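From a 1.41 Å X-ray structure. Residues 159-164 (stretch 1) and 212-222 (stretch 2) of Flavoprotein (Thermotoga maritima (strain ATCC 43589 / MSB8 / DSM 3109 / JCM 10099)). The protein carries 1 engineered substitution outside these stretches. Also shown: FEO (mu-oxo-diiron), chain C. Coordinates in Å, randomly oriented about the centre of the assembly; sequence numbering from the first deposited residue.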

ATOM      1  N   THR A 159     -15.764   0.828 -28.354  1.00 25.41           N
ATOM      2  CA  THR A 159     -16.228   1.032 -26.984  1.00 26.41           C
ATOM      3  C   THR A 159     -15.086   1.670 -26.206  1.00 26.99           C
ATOM      4  O   THR A 159     -14.482   1.046 -25.324  1.00 26.99           O
ATOM      5  CB  THR A 159     -16.701  -0.283 -26.355  1.00 26.43           C
ATOM      6  OG1 THR A 159     -15.617  -1.220 -26.301  1.00 26.88           O
ATOM      7  CG2 THR A 159     -17.855  -0.878 -27.177  1.00 27.01           C
ATOM      8  N   PRO A 160     -14.771   2.931 -26.507  1.00 27.47           N
ATOM      9  CA  PRO A 160     -13.555   3.544 -25.954  1.00 27.52           C
ATOM     10  C   PRO A 160     -13.586   3.650 -24.438  1.00 25.78           C
ATOM     11  O   PRO A 160     -14.640   3.781 -23.815  1.00 25.92           O
ATOM     12  CB  PRO A 160     -13.531   4.934 -26.599  1.00 28.29           C
ATOM     13  CG  PRO A 160     -14.963   5.210 -26.968  1.00 29.97           C
ATOM     14  CD  PRO A 160     -15.569   3.881 -27.302  1.00 28.79           C
ATOM     15  N   TRP A 161     -12.396   3.565 -23.849  1.00 23.09           N
ATOM     16  CA  TRP A 161     -12.184   3.774 -22.419  1.00 22.39           C
ATOM     17  C   TRP A 161     -12.793   2.666 -21.573  1.00 21.37           C
ATOM     18  O   TRP A 161     -13.094   2.874 -20.391  1.00 21.59           O
ATOM     19  CB  TRP A 161     -12.623   5.172 -21.981  1.00 24.01           C
ATOM     20  CG  TRP A 161     -11.802   6.227 -22.667  1.00 25.16           C
ATOM     21  CD1 TRP A 161     -12.198   7.078 -23.669  1.00 27.20           C
ATOM     22  CD2 TRP A 161     -10.419   6.512 -22.428  1.00 24.92           C
ATOM     23  NE1 TRP A 161     -11.147   7.888 -24.046  1.00 27.49           N
ATOM     24  CE2 TRP A 161     -10.045   7.555 -23.306  1.00 27.09           C
ATOM     25  CE3 TRP A 161      -9.461   5.986 -21.556  1.00 25.80           C
ATOM     26  CZ2 TRP A 161      -8.763   8.084 -23.325  1.00 27.11           C
ATOM     27  CZ3 TRP A 161      -8.185   6.527 -21.566  1.00 26.58           C
ATOM     28  CH2 TRP A 161      -7.846   7.557 -22.451  1.00 26.86           C
ATOM     29  N   LEU A 162     -12.897   1.470 -22.158  1.00 20.16           N
ATOM     30  CA  LEU A 162     -13.212   0.247 -21.429  1.00 19.67           C
ATOM     31  C   LEU A 162     -12.059  -0.751 -21.515  1.00 20.05           C
ATOM     32  O   LEU A 162     -12.272  -1.905 -21.892  1.00 21.15           O
ATOM     33  CB  LEU A 162     -14.504  -0.376 -21.972  1.00 21.20           C
ATOM     34  CG  LEU A 162     -15.740   0.511 -21.872  1.00 21.87           C
ATOM     35  CD1 LEU A 162     -16.999  -0.175 -22.432  1.00 22.86           C
ATOM     36  CD2 LEU A 162     -15.973   0.936 -20.421  1.00 22.31           C
ATOM     37  N   HIS A 163     -10.841  -0.372 -21.110  1.00 19.31           N
ATOM     38  CA  HIS A 163     -10.517   0.774 -20.238  1.00 18.48           C
ATOM     39  C   HIS A 163      -9.438   1.648 -20.890  1.00 19.27           C
ATOM     40  O   HIS A 163      -8.873   2.510 -20.247  1.00 19.95           O
ATOM     41  CB  HIS A 163     -10.009   0.249 -18.897  1.00 17.63           C
ATOM     42  CG  HIS A 163      -8.896  -0.729 -19.048  1.00 17.78           C
ATOM     43  ND1 HIS A 163      -7.571  -0.403 -18.859  1.00 19.17           N
ATOM     44  CD2 HIS A 163      -8.910  -2.000 -19.510  1.00 17.90           C
ATOM     45  CE1 HIS A 163      -6.824  -1.459 -19.127  1.00 18.07           C
ATOM     46  NE2 HIS A 163      -7.614  -2.434 -19.543  1.00 18.05           N
ATOM     47  N   TRP A 164      -9.158   1.433 -22.179  1.00 19.73           N
ATOM     48  CA  TRP A 164      -8.177   2.199 -22.942  1.00 20.23           C
ATOM     49  C   TRP A 164      -8.845   2.817 -24.159  1.00 20.84           C
ATOM     50  O   TRP A 164      -9.910   2.360 -24.582  1.00 20.64           O
ATOM     51  CB  TRP A 164      -7.046   1.294 -23.442  1.00 19.81           C
ATOM     52  CG  TRP A 164      -5.943   0.978 -22.447  1.00 18.77           C
ATOM     53  CD1 TRP A 164      -5.887   1.298 -21.109  1.00 20.02           C
ATOM     54  CD2 TRP A 164      -4.729   0.288 -22.744  1.00 18.02           C
ATOM     55  NE1 TRP A 164      -4.704   0.846 -20.576  1.00 20.19           N
ATOM     56  CE2 TRP A 164      -3.967   0.242 -21.561  1.00 19.08           C
ATOM     57  CE3 TRP A 164      -4.193  -0.264 -23.906  1.00 17.89           C
ATOM     58  CZ2 TRP A 164      -2.721  -0.363 -21.502  1.00 19.44           C
ATOM     59  CZ3 TRP A 164      -2.948  -0.864 -23.842  1.00 18.06           C
ATOM     60  CH2 TRP A 164      -2.228  -0.908 -22.651  1.00 18.61           C
ATOM     61  N   THR A 212     -11.541  -2.498 -10.177  1.00 16.09           N
ATOM     62  CA  THR A 212     -10.093  -2.319 -10.225  1.00 16.60           C
ATOM     63  C   THR A 212      -9.591  -1.935 -11.609  1.00 16.86           C
ATOM     64  O   THR A 212      -8.698  -1.092 -11.716  1.00 18.71           O
ATOM     65  CB  THR A 212      -9.328  -3.543  -9.706  1.00 16.40           C
ATOM     66  OG1 THR A 212      -9.648  -4.716 -10.465  1.00 16.69           O
ATOM     67  CG2 THR A 212      -9.588  -3.758  -8.210  1.00 16.95           C
ATOM     68  N   VAL A 213     -10.138  -2.539 -12.669  1.00 16.82           N
ATOM     69  CA  VAL A 213      -9.614  -2.319 -14.024  1.00 18.22           C
ATOM     70  C   VAL A 213     -10.354  -1.205 -14.751  1.00 17.22           C
ATOM     71  O   VAL A 213      -9.734  -0.374 -15.425  1.00 18.85           O
ATOM     72  CB  VAL A 213      -9.647  -3.645 -14.808  1.00 19.70           C
ATOM     73  CG1 VAL A 213      -9.196  -3.452 -16.253  1.00 20.50           C
ATOM     74  CG2 VAL A 213      -8.779  -4.677 -14.123  1.00 21.41           C
ATOM     75  N   ILE A 214     -11.684  -1.180 -14.642  1.00 17.64           N
ATOM     76  CA  ILE A 214     -12.515  -0.268 -15.416  1.00 17.96           C
ATOM     77  C   ILE A 214     -13.106   0.864 -14.582  1.00 18.23           C
ATOM     78  O   ILE A 214     -13.715   1.776 -15.153  1.00 19.11           O
ATOM     79  CB  ILE A 214     -13.639  -1.041 -16.138  1.00 19.38           C
ATOM     80  CG1 ILE A 214     -13.100  -2.357 -16.709  1.00 21.17           C
ATOM     81  CG2 ILE A 214     -14.259  -0.193 -17.243  1.00 20.03           C
ATOM     82  CD1 ILE A 214     -14.152  -3.229 -17.377  1.00 23.01           C
ATOM     83  N   GLY A 215     -12.956   0.842 -13.257  1.00 18.43           N
ATOM     84  CA  GLY A 215     -13.779   1.699 -12.421  1.00 18.70           C
ATOM     85  C   GLY A 215     -13.618   3.185 -12.676  1.00 19.37           C
ATOM     86  O   GLY A 215     -14.560   3.955 -12.484  1.00 21.14           O
ATOM     87  N   HIS A 216     -12.424   3.626 -13.078  1.00 18.62           N
ATOM     88  CA  HIS A 216     -12.253   5.053 -13.323  1.00 19.23           C
ATOM     89  C   HIS A 216     -13.164   5.521 -14.444  1.00 20.23           C
ATOM     90  O   HIS A 216     -13.549   6.695 -14.492  1.00 21.63           O
ATOM     91  CB  HIS A 216     -10.787   5.332 -13.660  1.00 19.90           C
ATOM     92  CG  HIS A 216     -10.440   6.787 -13.727  1.00 22.18           C
ATOM     93  ND1 HIS A 216     -10.595   7.640 -12.656  1.00 23.12           N
ATOM     94  CD2 HIS A 216      -9.919   7.532 -14.731  1.00 24.42           C
ATOM     95  CE1 HIS A 216     -10.190   8.852 -13.000  1.00 25.38           C
ATOM     96  NE2 HIS A 216      -9.776   8.813 -14.256  1.00 26.03           N
ATOM     97  N   TYR A 217     -13.523   4.611 -15.347  1.00 18.91           N
ATOM     98  CA  TYR A 217     -14.290   4.915 -16.553  1.00 19.87           C
ATOM     99  C   TYR A 217     -15.682   4.294 -16.499  1.00 20.52           C
ATOM    100  O   TYR A 217     -16.259   3.949 -17.531  1.00 20.98           O
ATOM    101  CB  TYR A 217     -13.537   4.420 -17.787  1.00 20.28           C
ATOM    102  CG  TYR A 217     -12.097   4.900 -17.841  1.00 20.38           C
ATOM    103  CD1 TYR A 217     -11.802   6.206 -18.177  1.00 21.35           C
ATOM    104  CD2 TYR A 217     -11.043   4.044 -17.540  1.00 21.06           C
ATOM    105  CE1 TYR A 217     -10.484   6.662 -18.215  1.00 22.18           C
ATOM    106  CE2 TYR A 217      -9.730   4.485 -17.569  1.00 22.46           C
ATOM    107  CZ  TYR A 217      -9.453   5.794 -17.914  1.00 22.95           C
ATOM    108  OH  TYR A 217      -8.140   6.217 -17.944  1.00 24.95           O
ATOM    109  N   LYS A 218     -16.238   4.139 -15.296  1.00 21.61           N
ATOM    110  CA  LYS A 218     -17.507   3.427 -15.176  1.00 22.43           C
ATOM    111  C   LYS A 218     -18.623   4.101 -15.976  1.00 24.48           C
ATOM    112  O   LYS A 218     -19.546   3.421 -16.437  1.00 24.56           O
ATOM    113  CB  LYS A 218     -17.874   3.216 -13.702  1.00 22.32           C
ATOM    114  CG  LYS A 218     -18.102   4.470 -12.906  1.00 21.64           C
ATOM    115  CD  LYS A 218     -18.268   4.122 -11.431  1.00 21.66           C
ATOM    116  CE  LYS A 218     -18.714   5.310 -10.588  1.00 24.19           C
ATOM    117  NZ  LYS A 218     -17.948   6.541 -10.876  1.00 26.81           N
ATOM    118  N   ASN A 219     -18.558   5.420 -16.176  1.00 26.65           N
ATOM    119  CA  ASN A 219     -19.576   6.072 -16.997  1.00 29.61           C
ATOM    120  C   ASN A 219     -19.549   5.545 -18.428  1.00 28.21           C
ATOM    121  O   ASN A 219     -20.593   5.494 -19.098  1.00 28.89           O
ATOM    122  CB  ASN A 219     -19.400   7.593 -16.965  1.00 34.21           C
ATOM    123  CG  ASN A 219     -18.225   8.071 -17.812  1.00 40.11           C
ATOM    124  OD1 ASN A 219     -17.069   8.086 -17.356  1.00 42.32           O
ATOM    125  ND2 ASN A 219     -18.516   8.465 -19.055  1.00 42.89           N
ATOM    126  N   TYR A 220     -18.381   5.105 -18.901  1.00 26.63           N
ATOM    127  CA  TYR A 220     -18.275   4.558 -20.250  1.00 25.56           C
ATOM    128  C   TYR A 220     -18.828   3.141 -20.346  1.00 23.24           C
ATOM    129  O   TYR A 220     -19.125   2.674 -21.455  1.00 23.79           O
ATOM    130  CB  TYR A 220     -16.815   4.581 -20.711  1.00 25.56           C
ATOM    131  CG  TYR A 220     -16.306   5.957 -21.071  1.00 26.63           C
ATOM    132  CD1 TYR A 220     -16.515   6.486 -22.342  1.00 28.93           C
ATOM    133  CD2 TYR A 220     -15.594   6.717 -20.158  1.00 27.45           C
ATOM    134  CE1 TYR A 220     -16.055   7.747 -22.668  1.00 30.94           C
ATOM    135  CE2 TYR A 220     -15.131   7.966 -20.476  1.00 29.16           C
ATOM    136  CZ  TYR A 220     -15.360   8.479 -21.730  1.00 31.36           C
ATOM    137  OH  TYR A 220     -14.875   9.728 -22.036  1.00 34.00           O
ATOM    138  N   ILE A 221     -18.987   2.447 -19.216  1.00 23.60           N
ATOM    139  CA  ILE A 221     -19.710   1.180 -19.219  1.00 23.34           C
ATOM    140  C   ILE A 221     -21.151   1.426 -19.610  1.00 24.67           C
ATOM    141  O   ILE A 221     -21.723   0.702 -20.430  1.00 26.44           O
ATOM    142  CB  ILE A 221     -19.622   0.508 -17.830  1.00 22.90           C
ATOM    143  CG1 ILE A 221     -18.206   0.014 -17.567  1.00 23.24           C
ATOM    144  CG2 ILE A 221     -20.635  -0.655 -17.698  1.00 24.40           C
ATOM    145  CD1 ILE A 221     -18.016  -0.470 -16.133  1.00 23.99           C
ATOM    146  N   LEU A 222     -21.754   2.463 -19.036  1.00 25.83           N
ATOM    147  CA  LEU A 222     -23.140   2.774 -19.350  1.00 26.97           C
ATOM    148  C   LEU A 222     -23.292   3.171 -20.810  1.00 28.48           C
ATOM    149  O   LEU A 222     -24.231   2.728 -21.487  1.00 29.37           O
ATOM    150  CB  LEU A 222     -23.623   3.882 -18.417  1.00 26.88           C
ATOM    151  CG  LEU A 222     -23.496   3.526 -16.937  1.00 28.73           C
ATOM    152  CD1 LEU A 222     -23.976   4.687 -16.092  1.00 30.45           C
ATOM    153  CD2 LEU A 222     -24.282   2.259 -16.623  1.00 28.81           C
TER
HETATM  154 FE1  FEO C 401      -6.915  -4.300 -20.442  1.00 19.83          FE
HETATM  155 FE2  FEO C 401      -7.235  -7.691 -20.291  1.00 21.34          FE
HETATM  156  O   FEO C 401      -6.371  -6.077 -20.721  1.00 21.81           O
HETATM  157  O   HOH W   1     -17.539   3.079 -24.125  1.00 27.67           O
HETATM  158  O   HOH W   2      -6.575   4.312 -18.994  1.00 35.71           O
HETATM  159  O   HOH W   3      -6.878  -5.001 -18.350  1.00 54.25           O
HETATM  160  O   HOH W   4      -7.622  -6.815 -18.228  1.00 26.54           O

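No direct hydrogen bond joins these two stretches; they meet through apolar packing, aromatic rings and two bridging waters. Along stretch 2, the first contact comes from Val-213. Its CG1 lies over one face of the His-163 imidazole, 3.8 Å from the ring centroid, a CH-pi contact. A branched, uncharged side chain suits this place, since it covers the ring face while leaving the edge free: His-163 NE2 binds FE1 of the mu-oxo-diiron group at 2.2 Å. A cis peptide bond precedes this histidine, whose CA-to-CB bond points toward stretch 2.

Ile-214 offers CG2 to Leu-162 CD2 at 3.8 Å, a fit of two buried aliphatic chains. Gly-215 and His-216 make no contact, and the chain then reaches Tyr-217. Its ring lies obliquely to the six-membered ring of Trp-161, the planes 31° apart, with Tyr-217 CE1 3.6 Å from Trp-161 CE3. Tyrosine combines this broad apolar surface with a polar tip: Tyr-217 OH is 2.7 Å from water 2, which donates to His-163 O at 3.2 Å. One backbone carbonyl is less well served: Trp-161 O sits 3.1 Å from Tyr-217 CB and is buried without a hydrogen-bonding partner.

Lys-218 points away and Asn-219 makes no contact, so the next partner is Tyr-220, in the helix. Trp-161 CB stands over its ring, 3.9 Å from the centroid and 12° off the normal, a well-centred CH-pi contact that a flat aromatic face readily accepts. The Tyr-220 backbone contributes too: water 1 donates to Tyr-220 O at 3.1 Å and to Pro-160 O at 3.0 Å. Finally, Leu-162 CD2 packs against Tyr-220 CB at 3.8 Å and Ile-221 CG1 at 3.7 Å. Its side-chain end thus reaches several apolar neighbours, although its CA-to-CB bond points sideways.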